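Local coordinates for protein esterase (PDB 3H2G) that degrades the rice cell wall as an esterase and virulence factor of the bacterial pathogen Xanthomonas oryzae pv. oryzae, at residues R112-Y118 with R389-D394; Y135-L139 with L234-A238; T328-G332 with C384-V388. Numbering follows the deposited sequence.

Interaction 1: residues R112-Y118 with R389-D394; sequences RLASQGY and RDQLLD
Residues 112-118 carry the last residues of helix 108-114 and the turn after it, which closes in a Schellman motif and leads into strand 119-123 of the alpha/beta-hydrolase core; residues 389-394 belong to the last helix of the chain, 376-396. Gly117, with phi 102° and psi 7°, is the C-prime residue: Gly117 N donates a hydrogen bond to Ala114 O (3.1 Å) and Tyr118 N to Leu113 O (3.2 Å), around a type I turn from Ala114 to Gly117. Residues 389-393 include a wider pi-type turn, with Asp394 N donating to Arg389 O at 2.8 Å. The CA atoms come closest at Leu113 and Arg389, 7.7 Å apart, while Tyr118 and Leu393 stand at 9.5 Å.

Arg389 reaches across with chi1 and chi2 both t and chi3 p, and its NH1 donates to Arg112 O (2.9 Å), a carbonyl in the last turn of helix 108-114. Arg389 NE and NH2 both donate to Asp390 OD1, each at 3.0 Å, in a salt bridge, and Glu38 gives the guanidinium a second acidic partner; Arg112 pairs with Glu382 and Glu38. Between the polar ends, Leu113 CD2 packs on Leu393 CD1 (4.2 Å), and Tyr118 CZ lies 3.9 Å from Leu393 CB. Tyr118, chi1 m, extends its ring along Leu393 until its hydroxyl OH donates a short 2.6 Å hydrogen bond to Asp394 OD1.

Interaction 2: residues Y135-L139 with L234-A238; sequences YHPYL and LGSYA
Tyr135 to Leu139 run without regular structure toward helix 141-162 and meet one turn of helix 231-246, residues 234-238. His136 (chi1 t) points at the helix, its ND1 making a weak hydrogen bond to Tyr237 OH at 3.3 Å; that hydroxyl also has Glu89 O as a partner. Pro137 centres an inverse gamma turn, in which Tyr138 N donates a hydrogen bond to His136 O at 2.7 Å, turning Tyr138 toward the helix. Tyr138 CA lies 6.1 Å from Ala238 CA. With chi1 t on both residues, Tyr138 and Tyr237 form an offset stack, centroids 4.3 Å apart and planes at 18°, completing an aromatic cluster with His136. Tyr138 CD2 is 3.6 Å from Ala238 N, and Tyr138 OH is 3.4 Å from Leu234 CD2 and hydrogen-bonds Thr88. Leu139 follows in a left-handed conformation. The Tyr138 side chain lies near, without touching, the probable Ser-His-Asp triad. This buried contact joins the loop after strand 119-123 to helix 231-246, with Gln177 of helix 177-192 against His136, Tyr138 and Leu139.

Interaction 3: residues T328-G332 with C384-V388; sequences TLLCG and CIVVV
Cys331, Cys384 and Val388 contribute most of the surface buried where strand 328-332 lies against helix 384-388, a helix packed on the central sheet of the alpha/beta-hydrolase fold and cross-linked to it by a disulfide. The two short segments run roughly antiparallel, their axes at 151° and 8.7 Å apart at closest approach. Along them the CA atoms pair as Cys331 with Cys384 (5.9 Å) and Leu329 with Val388 (6.8 Å), so one helical turn on one side matches a two-residue step of extended strand on the other. Leu329 and Cys331 both direct their CA-to-CB bonds to the helix, whereas Leu330 between them points away.

The disulfide joins Cys331 SG to Cys384 SG at 2.0 Å with chi3 -84°; chi1 is t at Cys331 and -86° at Cys384. Val388, four residues later and with chi1 m, fills the space beside the bridge: its CG1 sits 3.7 Å from Cys331 CB and 4.1 Å from Leu329 CD2, the latter side chain being t at chi1 and p at chi2. Val387 packs on Val362 of strand 359-363, and Cys384 and Val388 on Ile205 and Ala203 of strand 198-205, so the helix also rests on the flanking strands. No hydrogen bond crosses between the two segments: their union is one covalent bond and apolar packing, with the bridge fixing helix to strand at the Cys331 end.

Overall arrangement
Interactions 1 and 3 share helix 376-396 and adjoin, their centres about 11 Å apart: Leu393 N lies 3.0 Å from Val388 O, a probable hydrogen bond, and Arg112 CB packs on Ile385 CG2 at 3.8 Å. The one helix is thus held to strand 328-332 and to the end of helix 108-114. Interaction 2 lies across the chain's centre, its centre about 30 Å from that of interaction 1 and 24 Å from that of interaction 3. Ser176, His377 and Asp336 are arranged as a Ser-His-Asp triad and probably form the active site; Tyr138 of interaction 2 and Gly332 of interaction 3 lie near it without touching it.

Interaction 1: residues R112-Y118 with R389-D394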
ATOM      1  N   ARG A 112       3.341 -16.315  -4.965  1.00  5.92           N
ATOM      2  CA  ARG A 112       4.198 -16.458  -3.792  1.00  5.62           C
ATOM      3  C   ARG A 112       3.485 -16.662  -2.462  1.00  5.68           C
ATOM      4  O   ARG A 112       4.037 -17.270  -1.552  1.00  5.11           O
ATOM      5  CB  ARG A 112       5.099 -15.230  -3.657  1.00  7.67           C
ATOM      6  CG  ARG A 112       5.921 -14.911  -4.885  1.00  7.44           C
ATOM      7  CD  ARG A 112       6.961 -15.981  -5.158  1.00  9.86           C
ATOM      8  NE  ARG A 112       7.821 -15.594  -6.271  1.00 10.53           N
ATOM      9  CZ  ARG A 112       8.939 -16.224  -6.610  1.00 11.96           C
ATOM     10  NH1 ARG A 112       9.343 -17.284  -5.921  1.00 11.76           N
ATOM     11  NH2 ARG A 112       9.662 -15.782  -7.631  1.00 13.63           N
ATOM     12  N   LEU A 113       2.267 -16.145  -2.346  1.00  6.01           N
ATOM     13  CA  LEU A 113       1.534 -16.241  -1.088  1.00  6.57           C
ATOM     14  C   LEU A 113       0.327 -17.178  -1.093  1.00  5.89           C
ATOM     15  O   LEU A 113       0.301 -18.161  -0.348  1.00  5.62           O
ATOM     16  CB  LEU A 113       1.116 -14.833  -0.651  1.00  5.99           C
ATOM     17  CG  LEU A 113       2.299 -13.896  -0.352  1.00  7.44           C
ATOM     18  CD1 LEU A 113       1.799 -12.481  -0.132  1.00  7.48           C
ATOM     19  CD2 LEU A 113       3.057 -14.397   0.877  1.00  7.00           C
ATOM     20  N   ALA A 114      -0.671 -16.880  -1.918  1.00  5.10           N
ATOM     21  CA  ALA A 114      -1.864 -17.723  -1.976  1.00  5.23           C
ATOM     22  C   ALA A 114      -1.513 -19.154  -2.376  1.00  5.50           C
ATOM     23  O   ALA A 114      -2.124 -20.111  -1.897  1.00  6.27           O
ATOM     24  CB  ALA A 114      -2.876 -17.139  -2.963  1.00  5.94           C
ATOM     25  N   SER A 115      -0.525 -19.294  -3.255  1.00  5.03           N
ATOM     26  CA  SER A 115      -0.107 -20.609  -3.733  1.00  6.75           C
ATOM     27  C   SER A 115       0.564 -21.420  -2.636  1.00  5.89           C
ATOM     28  O   SER A 115       0.791 -22.622  -2.795  1.00  5.65           O
ATOM     29  CB  SER A 115       0.862 -20.463  -4.900  1.00  6.17           C
ATOM     30  OG  SER A 115       2.104 -19.947  -4.450  1.00  9.82           O
ATOM     31  N   GLN A 116       0.891 -20.759  -1.530  1.00  6.20           N
ATOM     32  CA  GLN A 116       1.538 -21.422  -0.409  1.00  7.22           C
ATOM     33  C   GLN A 116       0.610 -21.590   0.792  1.00  8.68           C
ATOM     34  O   GLN A 116       1.059 -21.946   1.884  1.00  8.73           O
ATOM     35  CB  GLN A 116       2.795 -20.652   0.007  1.00  7.87           C
ATOM     36  CG  GLN A 116       3.916 -20.675  -1.022  1.00  7.79           C
ATOM     37  CD  GLN A 116       4.318 -22.083  -1.436  1.00  9.61           C
ATOM     38  OE1 GLN A 116       4.298 -23.017  -0.628  1.00 10.04           O
ATOM     39  NE2 GLN A 116       4.705 -22.240  -2.698  1.00  8.98           N
ATOM     40  N   GLY A 117      -0.677 -21.317   0.600  1.00  7.89           N
ATOM     41  CA  GLY A 117      -1.631 -21.495   1.684  1.00  7.48           C
ATOM     42  C   GLY A 117      -2.093 -20.255   2.422  1.00  7.53           C
ATOM     43  O   GLY A 117      -2.791 -20.361   3.429  1.00  8.11           O
ATOM     44  N   TYR A 118      -1.704 -19.080   1.943  1.00  7.46           N
ATOM     45  CA  TYR A 118      -2.119 -17.842   2.585  1.00  6.87           C
ATOM     46  C   TYR A 118      -3.398 -17.297   1.961  1.00  5.87           C
ATOM     47  O   TYR A 118      -3.483 -17.147   0.745  1.00  6.53           O
ATOM     48  CB  TYR A 118      -1.033 -16.766   2.462  1.00  8.14           C
ATOM     49  CG  TYR A 118       0.208 -17.014   3.285  1.00  8.67           C
ATOM     50  CD1 TYR A 118       1.217 -17.861   2.828  1.00  7.80           C
ATOM     51  CD2 TYR A 118       0.373 -16.398   4.526  1.00  8.04           C
ATOM     52  CE1 TYR A 118       2.362 -18.088   3.586  1.00  7.60           C
ATOM     53  CE2 TYR A 118       1.514 -16.621   5.296  1.00  8.88           C
ATOM     54  CZ  TYR A 118       2.503 -17.465   4.819  1.00  8.48           C
ATOM     55  OH  TYR A 118       3.628 -17.691   5.573  1.00  9.78           O
ATOM     56  N   ARG A 389       8.064 -13.512   3.629  1.00  6.87           N
ATOM     57  CA  ARG A 389       7.323 -14.762   3.772  1.00  5.66           C
ATOM     58  C   ARG A 389       8.252 -15.798   4.399  1.00  5.74           C
ATOM     59  O   ARG A 389       7.904 -16.454   5.383  1.00  5.72           O
ATOM     60  CB  ARG A 389       6.860 -15.271   2.405  1.00  7.10           C
ATOM     61  CG  ARG A 389       6.148 -16.621   2.442  1.00  8.34           C
ATOM     62  CD  ARG A 389       6.100 -17.253   1.055  1.00  7.24           C
ATOM     63  NE  ARG A 389       7.439 -17.613   0.589  1.00  8.89           N
ATOM     64  CZ  ARG A 389       7.733 -17.985  -0.654  1.00  9.63           C
ATOM     65  NH1 ARG A 389       6.784 -18.051  -1.581  1.00  6.29           N
ATOM     66  NH2 ARG A 389       8.982 -18.293  -0.969  1.00  8.72           N
ATOM     67  N   ASP A 390       9.443 -15.936   3.823  1.00  6.39           N
ATOM     68  CA  ASP A 390      10.425 -16.906   4.311  1.00  7.77           C
ATOM     69  C   ASP A 390      10.958 -16.620   5.713  1.00  8.69           C
ATOM     70  O   ASP A 390      11.083 -17.531   6.535  1.00  7.49           O
ATOM     71  CB  ASP A 390      11.625 -16.984   3.361  1.00 10.03           C
ATOM     72  CG  ASP A 390      11.261 -17.501   1.983  1.00 10.50           C
ATOM     73  OD1 ASP A 390      10.133 -17.999   1.797  1.00 11.55           O
ATOM     74  OD2 ASP A 390      12.123 -17.417   1.085  1.00 11.94           O
ATOM     75  N   GLN A 391      11.274 -15.358   5.984  1.00  7.63           N
ATOM     76  CA  GLN A 391      11.843 -14.978   7.273  1.00  8.45           C
ATOM     77  C   GLN A 391      10.887 -14.704   8.426  1.00  8.64           C
ATOM     78  O   GLN A 391      11.274 -14.852   9.589  1.00  8.77           O
ATOM     79  CB  GLN A 391      12.775 -13.778   7.086  1.00  9.57           C
ATOM     80  CG  GLN A 391      14.075 -14.136   6.369  1.00 12.98           C
ATOM     81  CD  GLN A 391      14.981 -12.939   6.151  1.00 14.25           C
ATOM     82  OE1 GLN A 391      15.076 -12.056   7.004  1.00 15.02           O
ATOM     83  NE2 GLN A 391      15.665 -12.913   5.011  1.00 15.37           N
ATOM     84  N   LEU A 392       9.652 -14.314   8.127  1.00  6.96           N
ATOM     85  CA  LEU A 392       8.697 -14.022   9.194  1.00  7.43           C
ATOM     86  C   LEU A 392       7.336 -14.704   9.087  1.00  6.32           C
ATOM     87  O   LEU A 392       6.934 -15.423   9.995  1.00  6.85           O
ATOM     88  CB  LEU A 392       8.468 -12.511   9.312  1.00  6.96           C
ATOM     89  CG  LEU A 392       7.421 -12.090  10.359  1.00  6.49           C
ATOM     90  CD1 LEU A 392       7.901 -12.479  11.755  1.00  7.76           C
ATOM     91  CD2 LEU A 392       7.177 -10.590  10.282  1.00  7.82           C
ATOM     92  N   LEU A 393       6.624 -14.463   7.989  1.00  7.02           N
ATOM     93  CA  LEU A 393       5.290 -15.028   7.813  1.00  6.11           C
ATOM     94  C   LEU A 393       5.199 -16.536   8.038  1.00  7.28           C
ATOM     95  O   LEU A 393       4.371 -16.994   8.826  1.00  6.53           O
ATOM     96  CB  LEU A 393       4.744 -14.679   6.424  1.00  5.97           C
ATOM     97  CG  LEU A 393       4.770 -13.201   6.009  1.00  5.84           C
ATOM     98  CD1 LEU A 393       4.036 -13.056   4.681  1.00  6.83           C
ATOM     99  CD2 LEU A 393       4.118 -12.322   7.070  1.00  6.00           C
ATOM    100  N   ASP A 394       6.041 -17.308   7.354  1.00  7.61           N
ATOM    101  CA  ASP A 394       6.012 -18.763   7.505  1.00  9.75           C
ATOM    102  C   ASP A 394       6.209 -19.192   8.953  1.00  9.95           C
ATOM    103  O   ASP A 394       5.573 -20.135   9.422  1.00  9.87           O
ATOM    104  CB  ASP A 394       7.099 -19.437   6.655  1.00 12.48           C
ATOM    105  CG  ASP A 394       6.775 -19.446   5.172  1.00 15.62           C
ATOM    106  OD1 ASP A 394       5.599 -19.239   4.797  1.00 16.43           O
ATOM    107  OD2 ASP A 394       7.707 -19.684   4.378  1.00 19.45           O
TER

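Interaction 2: residues Y135-L139 with L234-A238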
ATOM      1  N   TYR A 135     -13.050  10.796  -3.924  1.00  6.95           N
ATOM      2  CA  TYR A 135     -11.612  10.929  -4.146  1.00  5.97           C
ATOM      3  C   TYR A 135     -10.907   9.824  -3.376  1.00  4.67           C
ATOM      4  O   TYR A 135     -11.543   9.104  -2.610  1.00  5.88           O
ATOM      5  CB  TYR A 135     -11.098  12.288  -3.643  1.00  6.24           C
ATOM      6  CG  TYR A 135     -11.278  12.503  -2.153  1.00  6.89           C
ATOM      7  CD1 TYR A 135     -12.491  12.962  -1.633  1.00  8.63           C
ATOM      8  CD2 TYR A 135     -10.244  12.218  -1.257  1.00  6.91           C
ATOM      9  CE1 TYR A 135     -12.670  13.131  -0.257  1.00  7.54           C
ATOM     10  CE2 TYR A 135     -10.412  12.381   0.119  1.00  8.59           C
ATOM     11  CZ  TYR A 135     -11.626  12.835   0.611  1.00  8.41           C
ATOM     12  OH  TYR A 135     -11.797  12.977   1.971  1.00  7.07           O
ATOM     13  N   HIS A 136      -9.604   9.675  -3.586  1.00  3.49           N
ATOM     14  CA  HIS A 136      -8.859   8.670  -2.836  1.00  3.01           C
ATOM     15  C   HIS A 136      -7.968   9.360  -1.816  1.00  3.61           C
ATOM     16  O   HIS A 136      -7.132  10.194  -2.176  1.00  4.45           O
ATOM     17  CB  HIS A 136      -7.974   7.802  -3.733  1.00  2.96           C
ATOM     18  CG  HIS A 136      -7.071   6.895  -2.955  1.00  3.65           C
ATOM     19  ND1 HIS A 136      -5.697   6.930  -3.065  1.00  6.41           N
ATOM     20  CD2 HIS A 136      -7.346   5.995  -1.981  1.00  1.32           C
ATOM     21  CE1 HIS A 136      -5.164   6.094  -2.190  1.00  2.82           C
ATOM     22  NE2 HIS A 136      -6.143   5.515  -1.519  1.00  5.09           N
ATOM     23  N   PRO A 137      -8.150   9.039  -0.524  1.00  4.06           N
ATOM     24  CA  PRO A 137      -7.337   9.643   0.538  1.00  5.21           C
ATOM     25  C   PRO A 137      -5.942   9.017   0.516  1.00  4.73           C
ATOM     26  O   PRO A 137      -5.598   8.197   1.367  1.00  5.88           O
ATOM     27  CB  PRO A 137      -8.105   9.287   1.815  1.00  5.98           C
ATOM     28  CG  PRO A 137      -9.519   9.054   1.337  1.00  6.97           C
ATOM     29  CD  PRO A 137      -9.292   8.307   0.049  1.00  5.56           C
ATOM     30  N   TYR A 138      -5.153   9.402  -0.479  1.00  4.68           N
ATOM     31  CA  TYR A 138      -3.798   8.894  -0.652  1.00  4.20           C
ATOM     32  C   TYR A 138      -2.931   9.152   0.588  1.00  4.67           C
ATOM     33  O   TYR A 138      -2.865  10.272   1.086  1.00  4.70           O
ATOM     34  CB  TYR A 138      -3.182   9.559  -1.891  1.00  4.38           C
ATOM     35  CG  TYR A 138      -1.808   9.068  -2.294  1.00  5.04           C
ATOM     36  CD1 TYR A 138      -1.550   7.707  -2.467  1.00  5.92           C
ATOM     37  CD2 TYR A 138      -0.777   9.971  -2.552  1.00  4.26           C
ATOM     38  CE1 TYR A 138      -0.296   7.259  -2.890  1.00  5.76           C
ATOM     39  CE2 TYR A 138       0.480   9.533  -2.978  1.00  4.29           C
ATOM     40  CZ  TYR A 138       0.711   8.178  -3.143  1.00  5.52           C
ATOM     41  OH  TYR A 138       1.952   7.742  -3.557  1.00  5.01           O
ATOM     42  N   LEU A 139      -2.287   8.097   1.084  1.00  5.25           N
ATOM     43  CA  LEU A 139      -1.403   8.175   2.246  1.00  5.54           C
ATOM     44  C   LEU A 139      -2.065   8.661   3.537  1.00  7.00           C
ATOM     45  O   LEU A 139      -1.403   9.237   4.409  1.00  6.46           O
ATOM     46  CB  LEU A 139      -0.188   9.051   1.912  1.00  6.37           C
ATOM     47  CG  LEU A 139       0.685   8.480   0.784  1.00  6.81           C
ATOM     48  CD1 LEU A 139       1.741   9.498   0.363  1.00  8.44           C
ATOM     49  CD2 LEU A 139       1.335   7.186   1.254  1.00  8.31           C
ATOM     50  N   LEU A 234       3.834  11.530  -7.762  1.00  6.63           N
ATOM     51  CA  LEU A 234       3.520  11.139  -6.389  1.00  7.74           C
ATOM     52  C   LEU A 234       3.278  12.351  -5.489  1.00  7.28           C
ATOM     53  O   LEU A 234       2.383  12.340  -4.640  1.00  6.33           O
ATOM     54  CB  LEU A 234       4.651  10.272  -5.824  1.00  7.94           C
ATOM     55  CG  LEU A 234       4.906   8.974  -6.597  1.00 10.20           C
ATOM     56  CD1 LEU A 234       6.120   8.251  -6.032  1.00  9.91           C
ATOM     57  CD2 LEU A 234       3.674   8.089  -6.522  1.00 10.20           C
ATOM     58  N   GLY A 235       4.076  13.396  -5.677  1.00  6.11           N
ATOM     59  CA  GLY A 235       3.907  14.598  -4.881  1.00  6.73           C
ATOM     60  C   GLY A 235       2.570  15.256  -5.176  1.00  6.67           C
ATOM     61  O   GLY A 235       1.888  15.729  -4.267  1.00  5.44           O
ATOM     62  N   SER A 236       2.194  15.294  -6.452  1.00  5.39           N
ATOM     63  CA  SER A 236       0.921  15.894  -6.844  1.00  4.70           C
ATOM     64  C   SER A 236      -0.251  15.098  -6.273  1.00  4.86           C
ATOM     65  O   SER A 236      -1.223  15.676  -5.786  1.00  4.13           O
ATOM     66  CB  SER A 236       0.821  15.974  -8.370  1.00  5.52           C
ATOM     67  OG  SER A 236       1.802  16.866  -8.883  1.00  7.56           O
ATOM     68  N   TYR A 237      -0.163  13.772  -6.331  1.00  3.89           N
ATOM     69  CA  TYR A 237      -1.232  12.929  -5.790  1.00  4.34           C
ATOM     70  C   TYR A 237      -1.394  13.248  -4.295  1.00  3.12           C
ATOM     71  O   TYR A 237      -2.506  13.430  -3.798  1.00  3.73           O
ATOM     72  CB  TYR A 237      -0.873  11.448  -5.980  1.00  4.99           C
ATOM     73  CG  TYR A 237      -2.054  10.487  -5.987  1.00  5.06           C
ATOM     74  CD1 TYR A 237      -1.923   9.210  -6.533  1.00  6.05           C
ATOM     75  CD2 TYR A 237      -3.305  10.863  -5.487  1.00  5.71           C
ATOM     76  CE1 TYR A 237      -3.004   8.329  -6.591  1.00  5.16           C
ATOM     77  CE2 TYR A 237      -4.400   9.987  -5.542  1.00  5.82           C
ATOM     78  CZ  TYR A 237      -4.237   8.723  -6.099  1.00  5.73           C
ATOM     79  OH  TYR A 237      -5.300   7.854  -6.182  1.00  4.73           O
ATOM     80  N   ALA A 238      -0.270  13.332  -3.589  1.00  4.01           N
ATOM     81  CA  ALA A 238      -0.277  13.625  -2.158  1.00  4.53           C
ATOM     82  C   ALA A 238      -0.916  14.969  -1.817  1.00  4.68           C
ATOM     83  O   ALA A 238      -1.727  15.056  -0.898  1.00  5.22           O
ATOM     84  CB  ALA A 238       1.148  13.581  -1.613  1.00  4.91           C
TER

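Interaction 3: residues T328-G332 with C384-V388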
ATOM      1  N   THR A 328       7.371  -7.766  13.748  1.00  6.75           N
ATOM      2  CA  THR A 328       7.340  -7.034  12.490  1.00  7.87           C
ATOM      3  C   THR A 328       8.663  -7.067  11.744  1.00  7.28           C
ATOM      4  O   THR A 328       9.732  -7.046  12.352  1.00  8.81           O
ATOM      5  CB  THR A 328       6.956  -5.562  12.757  1.00  6.24           C
ATOM      6  OG1 THR A 328       5.750  -5.523  13.529  1.00  6.36           O
ATOM      7  CG2 THR A 328       6.736  -4.804  11.454  1.00  6.97           C
ATOM      8  N   LEU A 329       8.580  -7.121  10.419  1.00  6.81           N
ATOM      9  CA  LEU A 329       9.766  -7.134   9.578  1.00  5.87           C
ATOM     10  C   LEU A 329       9.596  -6.124   8.453  1.00  6.49           C
ATOM     11  O   LEU A 329       8.776  -6.308   7.555  1.00  6.53           O
ATOM     12  CB  LEU A 329      10.000  -8.529   8.986  1.00  5.80           C
ATOM     13  CG  LEU A 329      11.232  -8.665   8.079  1.00  5.45           C
ATOM     14  CD1 LEU A 329      12.483  -8.201   8.826  1.00  6.74           C
ATOM     15  CD2 LEU A 329      11.380 -10.114   7.635  1.00  7.37           C
ATOM     16  N   LEU A 330      10.362  -5.042   8.520  1.00  5.91           N
ATOM     17  CA  LEU A 330      10.302  -4.011   7.494  1.00  6.22           C
ATOM     18  C   LEU A 330      11.279  -4.402   6.395  1.00  5.46           C
ATOM     19  O   LEU A 330      12.451  -4.659   6.663  1.00  8.54           O
ATOM     20  CB  LEU A 330      10.686  -2.654   8.088  1.00  6.48           C
ATOM     21  CG  LEU A 330       9.892  -2.202   9.318  1.00  6.41           C
ATOM     22  CD1 LEU A 330      10.367  -0.823   9.747  1.00  6.61           C
ATOM     23  CD2 LEU A 330       8.405  -2.173   8.998  1.00  9.02           C
ATOM     24  N   CYS A 331      10.798  -4.463   5.161  1.00  5.22           N
ATOM     25  CA  CYS A 331      11.655  -4.840   4.046  1.00  5.33           C
ATOM     26  C   CYS A 331      11.747  -3.707   3.040  1.00  5.67           C
ATOM     27  O   CYS A 331      10.802  -2.941   2.852  1.00  4.27           O
ATOM     28  CB  CYS A 331      11.108  -6.099   3.369  1.00  5.41           C
ATOM     29  SG  CYS A 331      12.178  -6.864   2.100  1.00  8.30           S
ATOM     30  N   GLY A 332      12.904  -3.608   2.398  1.00  6.66           N
ATOM     31  CA  GLY A 332      13.118  -2.573   1.412  1.00  7.19           C
ATOM     32  C   GLY A 332      14.476  -2.781   0.779  1.00  7.72           C
ATOM     33  O   GLY A 332      15.117  -3.805   1.009  1.00  7.95           O
ATOM     34  N   CYS A 384      10.842  -8.647  -1.822  1.00  5.84           N
ATOM     35  CA  CYS A 384      10.490  -8.544  -0.413  1.00  5.94           C
ATOM     36  C   CYS A 384       9.362  -9.486  -0.016  1.00  5.24           C
ATOM     37  O   CYS A 384       9.359 -10.017   1.092  1.00  4.26           O
ATOM     38  CB  CYS A 384      10.105  -7.109  -0.068  1.00  6.23           C
ATOM     39  SG  CYS A 384      11.515  -6.043   0.357  1.00  6.93           S
ATOM     40  N   ILE A 385       8.391  -9.687  -0.905  1.00  5.72           N
ATOM     41  CA  ILE A 385       7.302 -10.605  -0.586  1.00  5.94           C
ATOM     42  C   ILE A 385       7.926 -11.966  -0.274  1.00  6.59           C
ATOM     43  O   ILE A 385       7.569 -12.615   0.710  1.00  4.50           O
ATOM     44  CB  ILE A 385       6.308 -10.751  -1.767  1.00  6.91           C
ATOM     45  CG1 ILE A 385       5.387  -9.528  -1.820  1.00  5.69           C
ATOM     46  CG2 ILE A 385       5.483 -12.026  -1.613  1.00  5.56           C
ATOM     47  CD1 ILE A 385       4.459  -9.503  -3.021  1.00  5.29           C
ATOM     48  N   VAL A 386       8.870 -12.383  -1.112  1.00  5.68           N
ATOM     49  CA  VAL A 386       9.537 -13.664  -0.916  1.00  6.41           C
ATOM     50  C   VAL A 386      10.327 -13.687   0.389  1.00  6.64           C
ATOM     51  O   VAL A 386      10.208 -14.624   1.175  1.00  6.43           O
ATOM     52  CB  VAL A 386      10.483 -13.983  -2.097  1.00  7.15           C
ATOM     53  CG1 VAL A 386      11.329 -15.213  -1.786  1.00  6.99           C
ATOM     54  CG2 VAL A 386       9.663 -14.218  -3.357  1.00  7.70           C
ATOM     55  N   VAL A 387      11.117 -12.643   0.626  1.00  6.64           N
ATOM     56  CA  VAL A 387      11.932 -12.560   1.838  1.00  7.45           C
ATOM     57  C   VAL A 387      11.139 -12.528   3.142  1.00  7.42           C
ATOM     58  O   VAL A 387      11.459 -13.264   4.078  1.00  8.30           O
ATOM     59  CB  VAL A 387      12.866 -11.325   1.788  1.00  6.97           C
ATOM     60  CG1 VAL A 387      13.515 -11.092   3.150  1.00 10.22           C
ATOM     61  CG2 VAL A 387      13.938 -11.543   0.728  1.00  7.94           C
ATOM     62  N   VAL A 388      10.114 -11.682   3.218  1.00  7.10           N
ATOM     63  CA  VAL A 388       9.328 -11.595   4.445  1.00  6.54           C
ATOM     64  C   VAL A 388       8.526 -12.872   4.697  1.00  6.32           C
ATOM     65  O   VAL A 388       8.330 -13.271   5.844  1.00  6.61           O
ATOM     66  CB  VAL A 388       8.383 -10.369   4.430  1.00  7.35           C
ATOM     67  CG1 VAL A 388       9.207  -9.089   4.287  1.00  5.18           C
ATOM     68  CG2 VAL A 388       7.374 -10.486   3.306  1.00  6.65           C
TER